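Local atomic coordinates of transcriptional regulator (Streptococcus pneumoniae, PDB entry 2GNP), a protein that probably regulates transcription in response to a small effector, perhaps a sugar, recognised by its putative sugar-binding domain. Residues N58-F63 / D150-V155; V84-L89 / R111-E116; P222-V227 / L245-I250. All coordinates share one frame; numbering follows the deposited sequence.

Interaction 1 of 3, residues N58-F63 / D150-V155; sequences NMKIGF and DLDIAV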
ATOM      1  N   ASN A  58       6.576  16.655  13.145  1.00 14.90           N
ATOM      2  CA  ASN A  58       7.258  17.151  11.945  1.00 16.91           C
ATOM      3  C   ASN A  58       7.220  16.157  10.748  1.00 16.54           C
ATOM      4  O   ASN A  58       7.711  16.481   9.666  1.00 19.90           O
ATOM      5  CB  ASN A  58       8.715  17.537  12.260  1.00 16.49           C
ATOM      6  CG  ASN A  58       8.815  18.599  13.315  1.00 22.08           C
ATOM      7  OD1 ASN A  58       8.072  19.599  13.294  1.00 23.55           O
ATOM      8  ND2 ASN A  58       9.749  18.408  14.246  1.00 22.85           N
HETATM    9  N   MSE A  59       6.628  15.004  10.922  1.00 16.83           N
HETATM   10  CA  MSE A  59       6.695  13.977   9.860  1.00 18.25           C
HETATM   11  C   MSE A  59       5.778  14.238   8.660  1.00 16.02           C
HETATM   12  O   MSE A  59       4.698  14.822   8.835  1.00 15.08           O
HETATM   13  CB  MSE A  59       6.373  12.648  10.473  1.00 18.57           C
HETATM   14  CG  MSE A  59       7.535  12.182  11.355  1.00 24.44           C
HETATM   15 SE   MSE A  59       7.164  10.387  11.639  0.75 27.18          SE
HETATM   16  CE  MSE A  59       8.873   9.799  12.397  1.00 27.36           C
ATOM     17  N   LYS A  60       6.254  13.818   7.461  1.00 14.29           N
ATOM     18  CA  LYS A  60       5.531  13.857   6.200  1.00 13.24           C
ATOM     19  C   LYS A  60       5.112  12.418   5.931  1.00 12.66           C
ATOM     20  O   LYS A  60       5.979  11.524   5.846  1.00 12.05           O
ATOM     21  CB  LYS A  60       6.452  14.393   5.099  1.00 15.90           C
ATOM     22  CG  LYS A  60       6.824  15.861   5.323  1.00 18.23           C
ATOM     23  CD  LYS A  60       7.724  16.355   4.211  1.00 27.06           C
ATOM     24  CE  LYS A  60       6.882  16.859   3.075  1.00 29.40           C
ATOM     25  NZ  LYS A  60       7.725  17.644   2.130  1.00 35.12           N
ATOM     26  N   ILE A  61       3.785  12.209   5.822  1.00 11.36           N
ATOM     27  CA  ILE A  61       3.257  10.865   5.776  1.00 11.48           C
ATOM     28  C   ILE A  61       2.380  10.718   4.527  1.00 11.77           C
ATOM     29  O   ILE A  61       1.439  11.502   4.358  1.00 11.70           O
ATOM     30  CB  ILE A  61       2.451  10.520   7.079  1.00 12.94           C
ATOM     31  CG1 ILE A  61       3.329  10.645   8.347  1.00 12.88           C
ATOM     32  CG2 ILE A  61       1.814   9.152   6.978  1.00 12.67           C
ATOM     33  CD1 ILE A  61       2.537  10.773   9.676  1.00 15.96           C
ATOM     34  N   GLY A  62       2.700   9.735   3.683  1.00 10.15           N
ATOM     35  CA  GLY A  62       1.883   9.430   2.458  1.00 10.22           C
ATOM     36  C   GLY A  62       0.912   8.268   2.675  1.00 11.14           C
ATOM     37  O   GLY A  62       1.260   7.304   3.326  1.00 11.64           O
ATOM     38  N   PHE A  63      -0.306   8.368   2.121  1.00 11.49           N
ATOM     39  CA  PHE A  63      -1.263   7.246   2.202  1.00 12.95           C
ATOM     40  C   PHE A  63      -1.625   6.819   0.791  1.00 14.64           C
ATOM     41  O   PHE A  63      -1.728   7.691  -0.107  1.00 11.66           O
ATOM     42  CB  PHE A  63      -2.569   7.696   2.859  1.00 12.13           C
ATOM     43  CG  PHE A  63      -2.651   7.293   4.309  1.00 12.33           C
ATOM     44  CD1 PHE A  63      -1.764   7.838   5.207  1.00 15.26           C
ATOM     45  CD2 PHE A  63      -3.531   6.295   4.740  1.00 11.90           C
ATOM     46  CE1 PHE A  63      -1.793   7.448   6.551  1.00 13.14           C
ATOM     47  CE2 PHE A  63      -3.561   5.875   6.101  1.00 17.56           C
ATOM     48  CZ  PHE A  63      -2.695   6.471   6.987  1.00 15.42           C
ATOM     49  N   ASP A 150      10.579  13.009  -0.365  1.00 17.88           N
ATOM     50  CA  ASP A 150      11.091  13.126   0.983  1.00 19.37           C
ATOM     51  C   ASP A 150      10.077  12.814   2.105  1.00 18.42           C
ATOM     52  O   ASP A 150      10.101  13.401   3.217  1.00 19.69           O
ATOM     53  CB  ASP A 150      11.839  14.457   1.165  1.00 21.79           C
ATOM     54  CG  ASP A 150      10.954  15.547   1.525  1.00 27.18           C
ATOM     55  OD1 ASP A 150       9.848  15.611   0.953  1.00 26.52           O
ATOM     56  OD2 ASP A 150      11.351  16.321   2.435  1.00 35.75           O
ATOM     57  N   LEU A 151       9.226  11.822   1.832  1.00 14.22           N
ATOM     58  CA  LEU A 151       8.301  11.370   2.875  1.00 13.48           C
ATOM     59  C   LEU A 151       9.037  10.600   3.959  1.00 12.73           C
ATOM     60  O   LEU A 151      10.053   9.933   3.725  1.00 14.09           O
ATOM     61  CB  LEU A 151       7.267  10.449   2.291  1.00 10.69           C
ATOM     62  CG  LEU A 151       6.294  11.192   1.357  1.00 13.39           C
ATOM     63  CD1 LEU A 151       5.356  10.082   0.795  1.00 16.44           C
ATOM     64  CD2 LEU A 151       5.513  12.350   1.993  1.00 10.43           C
ATOM     65  N   ASP A 152       8.506  10.725   5.174  1.00 12.65           N
ATOM     66  CA  ASP A 152       9.013   9.956   6.305  1.00 12.29           C
ATOM     67  C   ASP A 152       8.366   8.567   6.416  1.00 12.61           C
ATOM     68  O   ASP A 152       9.031   7.599   6.760  1.00 13.96           O
ATOM     69  CB  ASP A 152       8.763  10.701   7.616  1.00 13.48           C
ATOM     70  CG  ASP A 152       9.558  11.985   7.678  1.00 16.88           C
ATOM     71  OD1 ASP A 152      10.802  11.892   7.769  1.00 17.95           O
ATOM     72  OD2 ASP A 152       8.983  13.061   7.539  1.00 16.95           O
ATOM     73  N   ILE A 153       7.054   8.523   6.179  1.00 11.56           N
ATOM     74  CA  ILE A 153       6.292   7.270   6.332  1.00 10.70           C
ATOM     75  C   ILE A 153       5.388   7.167   5.122  1.00 10.57           C
ATOM     76  O   ILE A 153       4.945   8.180   4.617  1.00 11.74           O
ATOM     77  CB  ILE A 153       5.417   7.314   7.564  1.00 11.72           C
ATOM     78  CG1 ILE A 153       6.312   7.367   8.814  1.00 14.49           C
ATOM     79  CG2 ILE A 153       4.430   6.115   7.562  1.00 13.53           C
ATOM     80  CD1 ILE A 153       5.440   7.654  10.080  1.00 20.14           C
ATOM     81  N   ALA A 154       5.242   5.959   4.612  1.00 10.63           N
ATOM     82  CA  ALA A 154       4.155   5.674   3.627  1.00 12.16           C
ATOM     83  C   ALA A 154       3.305   4.595   4.273  1.00 11.12           C
ATOM     84  O   ALA A 154       3.854   3.698   4.902  1.00 12.52           O
ATOM     85  CB  ALA A 154       4.726   5.151   2.362  1.00 13.02           C
ATOM     86  N   VAL A 155       1.998   4.656   4.049  1.00 10.33           N
ATOM     87  CA  VAL A 155       1.032   3.635   4.523  1.00 10.95           C
ATOM     88  C   VAL A 155       0.277   3.179   3.307  1.00 11.51           C
ATOM     89  O   VAL A 155      -0.403   3.987   2.718  1.00 10.39           O
ATOM     90  CB  VAL A 155       0.075   4.186   5.603  1.00 12.12           C
ATOM     91  CG1 VAL A 155      -0.709   3.018   6.319  1.00 12.20           C
ATOM     92  CG2 VAL A 155       0.931   4.981   6.678  1.00 13.61           C
TER
HETATM   93  O   HOH W   1       9.879  15.415   8.192  1.00 30.22           O
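Phe-63 and Val-155 stand side by side on neighbouring parallel strands, pointing the same way, and Val-155 lies against one face of the aromatic ring. Val-155 CB sits over the middle of the ring, 3.8 Å from the Phe-63 centroid, in a CH-pi contact, while Val-155 CG2 meets Phe-63 CE1 at 3.7 Å. The valine has CG1 anti to the backbone N (chi1 -167°), near Phe-63 CE2 and CZ. On the same side of the sheet Ile-61 and Ile-153 repeat the side-by-side arrangement, with Ile-61 CG1 against Ile-153 CB at 4.0 Å. The selenium of Met-59, a selenomethionine here, reaches the same isoleucine, SE to Ile-153 CD1 at 3.6 Å. Helix 36-54 packs on this apolar row through Leu-51 and Leu-54, and helix 67-75 packs on Phe-63 through Leu-69 and Val-73. Where the chains enter the sheet, the contact turns polar. The anti lone pair of Asp-152 OD2 takes the N-H of Lys-60 at 2.8 Å and nearly straight, 170°, and a water links this oxygen to Asn-58 O. Lys-60 O in turn accepts two N-H groups, from Asp-152 N (2.7 Å) and Ile-153 N. The bend at chi3 (87°) turns Lys-60 CE toward Asp-150; NZ is hydrogen-bonded to Ser-147 OG and also forms a salt bridge with Asp-150 OD1, 3.2 Å away, on its syn lone pair. Past this, Gly-62 N bonds to Ile-153 O and Val-155 N to Gly-62 O (2.8 Å), the staggered ladder of a parallel pair. Neighbouring parallel strands with helices packed on their apolar side are consistent with the Rossmann-like fold of this putative sugar-binding family.

Interaction 2 of 3, residues V84-L89 / R111-E116; sequences VHFYPL and RKFHGE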
ATOM      1  N   VAL A  84       2.725  17.847  11.531  1.00 16.46           N
ATOM      2  CA  VAL A  84       2.627  16.604  10.719  1.00 16.26           C
ATOM      3  C   VAL A  84       1.868  16.972   9.440  1.00 15.74           C
ATOM      4  O   VAL A  84       0.923  17.801   9.483  1.00 15.73           O
ATOM      5  CB  VAL A  84       1.880  15.480  11.454  1.00 16.46           C
ATOM      6  CG1 VAL A  84       1.679  14.226  10.581  1.00 15.32           C
ATOM      7  CG2 VAL A  84       2.683  15.064  12.717  1.00 15.87           C
ATOM      8  N   HIS A  85       2.275  16.364   8.319  1.00 14.57           N
ATOM      9  CA  HIS A  85       1.651  16.695   7.031  1.00 13.89           C
ATOM     10  C   HIS A  85       1.292  15.375   6.352  1.00 13.45           C
ATOM     11  O   HIS A  85       2.140  14.463   6.342  1.00 13.13           O
ATOM     12  CB  HIS A  85       2.633  17.444   6.117  1.00 15.86           C
ATOM     13  CG  HIS A  85       3.139  18.722   6.719  1.00 17.35           C
ATOM     14  ND1 HIS A  85       2.716  19.959   6.291  1.00 21.38           N
ATOM     15  CD2 HIS A  85       4.009  18.944   7.739  1.00 20.86           C
ATOM     16  CE1 HIS A  85       3.310  20.898   7.011  1.00 19.92           C
ATOM     17  NE2 HIS A  85       4.089  20.308   7.906  1.00 21.03           N
ATOM     18  N   PHE A  86       0.077  15.268   5.795  1.00 11.67           N
ATOM     19  CA  PHE A  86      -0.386  14.034   5.117  1.00 10.20           C
ATOM     20  C   PHE A  86      -0.522  14.339   3.620  1.00 11.33           C
ATOM     21  O   PHE A  86      -1.036  15.393   3.260  1.00 11.86           O
ATOM     22  CB  PHE A  86      -1.793  13.670   5.671  1.00 11.41           C
ATOM     23  CG  PHE A  86      -1.723  13.135   7.096  1.00 11.06           C
ATOM     24  CD1 PHE A  86      -2.096  13.940   8.189  1.00 10.34           C
ATOM     25  CD2 PHE A  86      -1.167  11.883   7.342  1.00 11.02           C
ATOM     26  CE1 PHE A  86      -1.905  13.460   9.481  1.00 13.58           C
ATOM     27  CE2 PHE A  86      -1.075  11.347   8.629  1.00 11.66           C
ATOM     28  CZ  PHE A  86      -1.442  12.146   9.701  1.00 12.43           C
ATOM     29  N   TYR A  87      -0.120  13.367   2.796  1.00 10.63           N
ATOM     30  CA  TYR A  87      -0.055  13.501   1.317  1.00 11.40           C
ATOM     31  C   TYR A  87      -0.670  12.220   0.731  1.00 10.93           C
ATOM     32  O   TYR A  87      -0.663  11.168   1.371  1.00 11.78           O
ATOM     33  CB  TYR A  87       1.393  13.590   0.826  1.00 12.27           C
ATOM     34  CG  TYR A  87       2.130  14.758   1.420  1.00 12.44           C
ATOM     35  CD1 TYR A  87       2.821  14.576   2.608  1.00 11.23           C
ATOM     36  CD2 TYR A  87       2.120  16.016   0.806  1.00 11.93           C
ATOM     37  CE1 TYR A  87       3.511  15.662   3.220  1.00 14.56           C
ATOM     38  CE2 TYR A  87       2.814  17.100   1.392  1.00 14.61           C
ATOM     39  CZ  TYR A  87       3.483  16.879   2.612  1.00 14.02           C
ATOM     40  OH  TYR A  87       4.147  17.943   3.204  1.00 19.16           O
ATOM     41  N   PRO A  88      -1.210  12.318  -0.508  1.00 11.47           N
ATOM     42  CA  PRO A  88      -1.638  11.127  -1.257  1.00 11.34           C
ATOM     43  C   PRO A  88      -0.449  10.555  -2.003  1.00 11.82           C
ATOM     44  O   PRO A  88       0.346  11.323  -2.596  1.00 12.97           O
ATOM     45  CB  PRO A  88      -2.680  11.696  -2.270  1.00 11.65           C
ATOM     46  CG  PRO A  88      -2.177  13.173  -2.572  1.00 11.78           C
ATOM     47  CD  PRO A  88      -1.501  13.588  -1.169  1.00 10.68           C
ATOM     48  N   LEU A  89      -0.324   9.232  -1.974  1.00 11.73           N
ATOM     49  CA  LEU A  89       0.690   8.522  -2.768  1.00 11.92           C
ATOM     50  C   LEU A  89       0.141   8.233  -4.185  1.00 12.75           C
ATOM     51  O   LEU A  89       0.920   8.062  -5.149  1.00 12.00           O
ATOM     52  CB  LEU A  89       1.099   7.216  -2.132  1.00  9.82           C
ATOM     53  CG  LEU A  89       1.817   7.416  -0.766  1.00  9.59           C
ATOM     54  CD1 LEU A  89       1.846   6.016  -0.145  1.00 13.21           C
ATOM     55  CD2 LEU A  89       3.232   8.030  -0.975  1.00 12.65           C
ATOM     56  N   ARG A 111      -7.791  14.560  11.275  1.00 15.37           N
ATOM     57  CA  ARG A 111      -8.601  14.751  12.477  1.00 16.48           C
ATOM     58  C   ARG A 111      -7.931  14.192  13.720  1.00 17.36           C
ATOM     59  O   ARG A 111      -8.045  14.789  14.805  1.00 18.43           O
ATOM     60  CB  ARG A 111      -9.996  14.148  12.301  1.00 17.68           C
ATOM     61  CG  ARG A 111     -10.814  14.832  11.211  1.00 17.94           C
ATOM     62  CD  ARG A 111     -12.214  14.211  11.183  1.00 20.61           C
ATOM     63  NE  ARG A 111     -12.959  14.599  12.378  1.00 29.36           N
ATOM     64  CZ  ARG A 111     -14.043  13.959  12.835  1.00 33.00           C
ATOM     65  NH1 ARG A 111     -14.493  12.859  12.226  1.00 35.89           N
ATOM     66  NH2 ARG A 111     -14.657  14.407  13.924  1.00 33.65           N
ATOM     67  N   LYS A 112      -7.248  13.059  13.560  1.00 15.14           N
ATOM     68  CA  LYS A 112      -6.702  12.355  14.711  1.00 17.26           C
ATOM     69  C   LYS A 112      -5.312  12.852  15.081  1.00 16.70           C
ATOM     70  O   LYS A 112      -4.900  12.727  16.218  1.00 18.20           O
ATOM     71  CB  LYS A 112      -6.727  10.860  14.468  1.00 16.61           C
ATOM     72  CG  LYS A 112      -8.154  10.348  14.644  1.00 19.05           C
ATOM     73  CD  LYS A 112      -8.265   8.878  14.574  1.00 23.16           C
ATOM     74  CE  LYS A 112      -9.649   8.366  15.035  1.00 22.31           C
ATOM     75  NZ  LYS A 112      -9.722   6.948  14.616  1.00 21.83           N
ATOM     76  N   PHE A 113      -4.586  13.436  14.121  1.00 15.80           N
ATOM     77  CA  PHE A 113      -3.211  13.850  14.349  1.00 16.64           C
ATOM     78  C   PHE A 113      -2.974  15.350  14.092  1.00 17.78           C
ATOM     79  O   PHE A 113      -1.831  15.826  14.091  1.00 16.12           O
ATOM     80  CB  PHE A 113      -2.264  12.962  13.506  1.00 18.28           C
ATOM     81  CG  PHE A 113      -2.284  11.534  13.951  1.00 17.69           C
ATOM     82  CD1 PHE A 113      -1.423  11.090  14.989  1.00 16.45           C
ATOM     83  CD2 PHE A 113      -3.169  10.630  13.375  1.00 13.71           C
ATOM     84  CE1 PHE A 113      -1.486   9.742  15.412  1.00 19.30           C
ATOM     85  CE2 PHE A 113      -3.287   9.318  13.790  1.00 14.66           C
ATOM     86  CZ  PHE A 113      -2.426   8.837  14.809  1.00 16.74           C
ATOM     87  N   HIS A 114      -4.091  16.051  13.885  1.00 18.15           N
ATOM     88  CA  HIS A 114      -4.168  17.461  13.603  1.00 18.57           C
ATOM     89  C   HIS A 114      -3.142  17.866  12.587  1.00 17.92           C
ATOM     90  O   HIS A 114      -2.370  18.792  12.791  1.00 19.01           O
ATOM     91  CB  HIS A 114      -4.039  18.286  14.860  1.00 20.57           C
ATOM     92  CG  HIS A 114      -5.303  18.318  15.637  1.00 21.57           C
ATOM     93  ND1 HIS A 114      -6.312  19.228  15.373  1.00 28.37           N
ATOM     94  CD2 HIS A 114      -5.776  17.482  16.594  1.00 21.91           C
ATOM     95  CE1 HIS A 114      -7.331  18.988  16.183  1.00 26.34           C
ATOM     96  NE2 HIS A 114      -7.036  17.937  16.927  1.00 28.59           N
ATOM     97  N   GLY A 115      -3.157  17.169  11.464  1.00 16.52           N
ATOM     98  CA  GLY A 115      -2.138  17.472  10.446  1.00 17.51           C
ATOM     99  C   GLY A 115      -2.687  18.330   9.308  1.00 16.26           C
ATOM    100  O   GLY A 115      -3.914  18.479   9.119  1.00 17.25           O
ATOM    101  N   GLU A 116      -1.763  18.855   8.513  1.00 14.65           N
ATOM    102  CA  GLU A 116      -2.089  19.651   7.383  1.00 16.27           C
ATOM    103  C   GLU A 116      -2.149  18.667   6.213  1.00 16.87           C
ATOM    104  O   GLU A 116      -1.389  17.704   6.233  1.00 17.32           O
ATOM    105  CB  GLU A 116      -0.997  20.702   7.230  1.00 17.23           C
ATOM    106  CG  GLU A 116      -1.511  21.925   6.545  1.00 21.74           C
ATOM    107  CD  GLU A 116      -0.445  23.030   6.298  1.00 18.37           C
ATOM    108  OE1 GLU A 116       0.565  23.159   7.076  1.00 24.46           O
ATOM    109  OE2 GLU A 116      -0.693  23.763   5.345  1.00 22.08           O
TER
HETATM  110  O   HOH W   2       0.330  17.905  13.522  1.00 18.44           O
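The edge of the Phe-86 ring meets the end of helix 102-113 and the turn after it: Phe-113 CB lies in the ring plane, 4.0 Å from Phe-86 CZ, and Gly-115 CA approaches the same rim, 4.1 Å from Phe-86 CE1. The two phenylalanine side chains cross at about a right angle, and the closest touch is through Phe-113 CB. Gly-115, having no side chain, brings its backbone close enough for this aromatic edge to rest against CA. The second flat group, the imidazole of His-85, runs alongside Glu-116 in the same direction, its plane turned 41° from the carboxylate. Glu-116 OE1 comes to 3.6 Å from His-85 CE1, while the ring nitrogen NE2 is hydrogen-bonded to Asn-83 OD1. Glu-116 has CG anti to its backbone N (chi1 -153°), and the extended chain beyond it runs alongside the imidazole. Between these side chains the backbones pair over one parallel bridge. Glu-116 N donates to Val-84 O at 3.0 Å, and Phe-86 N donates to Glu-116 O at 2.9 Å. The CA of His-85 also points its hydrogen at Glu-116 O, so this carbonyl is approached from two consecutive residues. Beside the pair, a water accepts from Val-84 N (3.1 Å) and donates to His-114 O, linking the residue before strand 85-88 to the turn after the helix. His-114, the first residue past helix 102-113, has positive phi (44°) and turns the chain toward Gly-115 and strand 116-117. Helix 102-113 thus makes the crossover of a beta-alpha-beta unit, and its Ile-106 and Met-109 also pack on Phe-86. On its other side strand 85-88 bonds to strand 60-63, whose Ile-61 touches both Val-84 and Phe-86.

Interaction 3 of 3, residues P222-V227 / L245-I250; sequences PQSLAV and LVNHLI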
ATOM      1  N   PRO A 222      11.907   6.056   4.373  1.00 14.33           N
ATOM      2  CA  PRO A 222      12.452   5.395   5.561  1.00 15.35           C
ATOM      3  C   PRO A 222      11.565   4.375   6.242  1.00 16.07           C
ATOM      4  O   PRO A 222      12.066   3.319   6.686  1.00 16.91           O
ATOM      5  CB  PRO A 222      12.748   6.568   6.510  1.00 16.94           C
ATOM      6  CG  PRO A 222      12.950   7.729   5.624  1.00 15.85           C
ATOM      7  CD  PRO A 222      12.059   7.534   4.434  1.00 15.50           C
ATOM      8  N   GLN A 223      10.261   4.674   6.379  1.00 15.03           N
ATOM      9  CA  GLN A 223       9.359   3.680   6.989  1.00 16.13           C
ATOM     10  C   GLN A 223       8.161   3.503   6.067  1.00 14.87           C
ATOM     11  O   GLN A 223       7.404   4.424   5.880  1.00 16.93           O
ATOM     12  CB  GLN A 223       8.924   4.108   8.393  1.00 17.98           C
ATOM     13  CG  GLN A 223      10.024   4.055   9.490  1.00 20.56           C
ATOM     14  CD  GLN A 223      10.697   2.744   9.527  1.00 32.18           C
ATOM     15  OE1 GLN A 223      10.059   1.695   9.296  1.00 34.93           O
ATOM     16  NE2 GLN A 223      12.009   2.760   9.811  1.00 34.45           N
ATOM     17  N   SER A 224       8.048   2.346   5.440  1.00 13.45           N
ATOM     18  CA  SER A 224       6.918   2.109   4.530  1.00 12.89           C
ATOM     19  C   SER A 224       6.180   0.892   5.016  1.00 11.35           C
ATOM     20  O   SER A 224       6.715  -0.226   5.066  1.00 12.35           O
ATOM     21  CB  SER A 224       7.389   1.893   3.089  1.00 13.69           C
ATOM     22  OG  SER A 224       8.460   0.951   3.043  1.00 12.41           O
ATOM     23  N   LEU A 225       4.935   1.111   5.349  1.00 11.35           N
ATOM     24  CA  LEU A 225       4.120   0.097   6.038  1.00 13.31           C
ATOM     25  C   LEU A 225       3.079  -0.380   5.079  1.00 13.34           C
ATOM     26  O   LEU A 225       2.215   0.427   4.664  1.00 12.93           O
ATOM     27  CB  LEU A 225       3.446   0.717   7.261  1.00 15.02           C
ATOM     28  CG  LEU A 225       2.336  -0.047   8.015  1.00 13.58           C
ATOM     29  CD1 LEU A 225       2.959  -1.361   8.538  1.00 18.63           C
ATOM     30  CD2 LEU A 225       1.758   0.805   9.225  1.00 14.84           C
ATOM     31  N   ALA A 226       3.098  -1.676   4.750  1.00 12.95           N
ATOM     32  CA  ALA A 226       2.013  -2.258   3.988  1.00 13.73           C
ATOM     33  C   ALA A 226       1.188  -3.152   4.911  1.00 13.87           C
ATOM     34  O   ALA A 226       1.764  -3.918   5.674  1.00 14.15           O
ATOM     35  CB  ALA A 226       2.566  -3.078   2.802  1.00 14.83           C
ATOM     36  N   VAL A 227      -0.142  -3.053   4.824  1.00 13.65           N
ATOM     37  CA  VAL A 227      -1.011  -3.974   5.542  1.00 13.06           C
ATOM     38  C   VAL A 227      -1.803  -4.769   4.517  1.00 14.30           C
ATOM     39  O   VAL A 227      -2.535  -4.171   3.668  1.00 14.16           O
ATOM     40  CB  VAL A 227      -1.982  -3.171   6.459  1.00 14.07           C
ATOM     41  CG1 VAL A 227      -2.831  -4.149   7.281  1.00 14.76           C
ATOM     42  CG2 VAL A 227      -1.194  -2.230   7.352  1.00 15.60           C
ATOM     43  N   LEU A 245       9.906  -3.493  -2.007  1.00 14.09           N
ATOM     44  CA  LEU A 245       9.104  -2.264  -2.277  1.00 13.31           C
ATOM     45  C   LEU A 245       8.647  -1.536  -1.025  1.00 13.53           C
ATOM     46  O   LEU A 245       8.497  -0.325  -1.071  1.00 15.47           O
ATOM     47  CB  LEU A 245       7.926  -2.477  -3.202  1.00 13.45           C
ATOM     48  CG  LEU A 245       8.304  -3.112  -4.559  1.00 14.01           C
ATOM     49  CD1 LEU A 245       7.047  -3.330  -5.462  1.00 13.15           C
ATOM     50  CD2 LEU A 245       9.345  -2.219  -5.319  1.00 15.05           C
ATOM     51  N   VAL A 246       8.408  -2.269   0.061  1.00 14.44           N
ATOM     52  CA  VAL A 246       8.211  -1.666   1.367  1.00 13.71           C
ATOM     53  C   VAL A 246       9.131  -2.358   2.370  1.00 12.64           C
ATOM     54  O   VAL A 246       9.723  -3.409   2.101  1.00 13.16           O
ATOM     55  CB  VAL A 246       6.722  -1.828   1.855  1.00 14.53           C
ATOM     56  CG1 VAL A 246       5.729  -1.214   0.810  1.00 14.76           C
ATOM     57  CG2 VAL A 246       6.471  -3.291   2.038  1.00 15.33           C
ATOM     58  N   ASN A 247       9.295  -1.734   3.515  1.00 11.70           N
ATOM     59  CA  ASN A 247      10.201  -2.252   4.566  1.00 12.46           C
ATOM     60  C   ASN A 247       9.514  -2.678   5.835  1.00 11.30           C
ATOM     61  O   ASN A 247      10.192  -3.034   6.779  1.00 12.36           O
ATOM     62  CB  ASN A 247      11.397  -1.319   4.840  1.00 11.85           C
ATOM     63  CG  ASN A 247      10.989   0.044   5.268  1.00 15.42           C
ATOM     64  OD1 ASN A 247       9.959   0.218   5.921  1.00 13.51           O
ATOM     65  ND2 ASN A 247      11.745   1.067   4.802  1.00 19.78           N
ATOM     66  N   HIS A 248       8.179  -2.599   5.872  1.00 11.66           N
ATOM     67  CA  HIS A 248       7.408  -3.044   7.043  1.00 12.41           C
ATOM     68  C   HIS A 248       6.102  -3.640   6.593  1.00 12.64           C
ATOM     69  O   HIS A 248       5.309  -2.979   5.889  1.00 13.99           O
ATOM     70  CB  HIS A 248       7.146  -1.848   7.939  1.00 11.01           C
ATOM     71  CG  HIS A 248       6.627  -2.198   9.321  1.00 12.98           C
ATOM     72  ND1 HIS A 248       6.771  -1.334  10.392  1.00 14.92           N
ATOM     73  CD2 HIS A 248       5.965  -3.285   9.794  1.00 14.87           C
ATOM     74  CE1 HIS A 248       6.222  -1.878  11.472  1.00 17.38           C
ATOM     75  NE2 HIS A 248       5.736  -3.066  11.144  1.00 16.39           N
ATOM     76  N   LEU A 249       5.886  -4.894   6.967  1.00 12.48           N
ATOM     77  CA  LEU A 249       4.703  -5.597   6.521  1.00 11.91           C
ATOM     78  C   LEU A 249       3.927  -6.080   7.746  1.00 12.56           C
ATOM     79  O   LEU A 249       4.511  -6.470   8.716  1.00 13.10           O
ATOM     80  CB  LEU A 249       5.101  -6.804   5.623  1.00 12.87           C
ATOM     81  CG  LEU A 249       3.941  -7.735   5.159  1.00 14.28           C
ATOM     82  CD1 LEU A 249       2.909  -7.048   4.261  1.00 14.83           C
ATOM     83  CD2 LEU A 249       4.432  -9.067   4.513  1.00 13.30           C
ATOM     84  N   ILE A 250       2.605  -5.901   7.703  1.00 12.00           N
ATOM     85  CA  ILE A 250       1.682  -6.530   8.645  1.00 12.75           C
ATOM     86  C   ILE A 250       0.768  -7.470   7.827  1.00 14.66           C
ATOM     87  O   ILE A 250       0.067  -7.057   6.889  1.00 14.20           O
ATOM     88  CB  ILE A 250       0.874  -5.501   9.348  1.00 13.44           C
ATOM     89  CG1 ILE A 250       1.836  -4.554  10.084  1.00 12.47           C
ATOM     90  CG2 ILE A 250      -0.025  -6.222  10.379  1.00 11.69           C
ATOM     91  CD1 ILE A 250       1.150  -3.531  11.033  1.00 16.13           C
TER
HETATM   92  O   HOH W   3      10.591  -0.674   8.686  1.00 25.38           O
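In the beta-alpha-beta unit formed by strand 223-227, helix 234-242 and strand 248-252, Ser-224 and Asn-247 grip each other where the two parallel strands begin. Asn-247 OD1 accepts Ser-224 N at 2.9 Å almost straight, 177°, the donor tilted 34° from the amide plane. In return Asn-247 N donates to Ser-224 OG, also at 2.9 Å; the serine has OG between its backbone N and carbonyl carbon (chi1 48°), which holds it facing that N-H. Asn-247 ND2 adds a weak bond to Pro-222 O. Further on, the regular ladder of a Rossmann-like parallel sheet takes over, Ala-226 N to His-248 O at 2.8 Å and Ile-250 N to Ala-226 O at 3.0 Å. One face of the His-248 imidazole carries Leu-225 CD1, 3.9 Å from the ring centroid and displaced toward the rim, while the ring's NE2 bonds to Glu-26 OE1 on the adjoining strand 24-28. The same leucine methyl touches Ile-250 CG1 at 3.7 Å. On the opposite face of the sheet from Leu-225 and His-248, Ala-226 CB packs on Val-246 CG2, at 4.0 Å.

Of the segments described, 58-63 comes first from the N terminus; 86 residues separate it from 150-155, so interaction 1 closes a long loop. Interaction 2 opens and closes inside that loop, 84-89 meeting 111-116 after a crossover of 21 residues that includes most of helix 102-113. Interaction 3 follows in series once interaction 1 has closed, and again spans a single helix. All three lie in one sheet: strand 85-88 flanks strand 60-63, joining interaction 2 to interaction 1 by backbone bonds, and strand 153-160 lies beside strand 223-227, joining interaction 1 to interaction 3. Interactions 2 and 3 do not touch, their centres being about 18 Å apart; interaction 1 connects them.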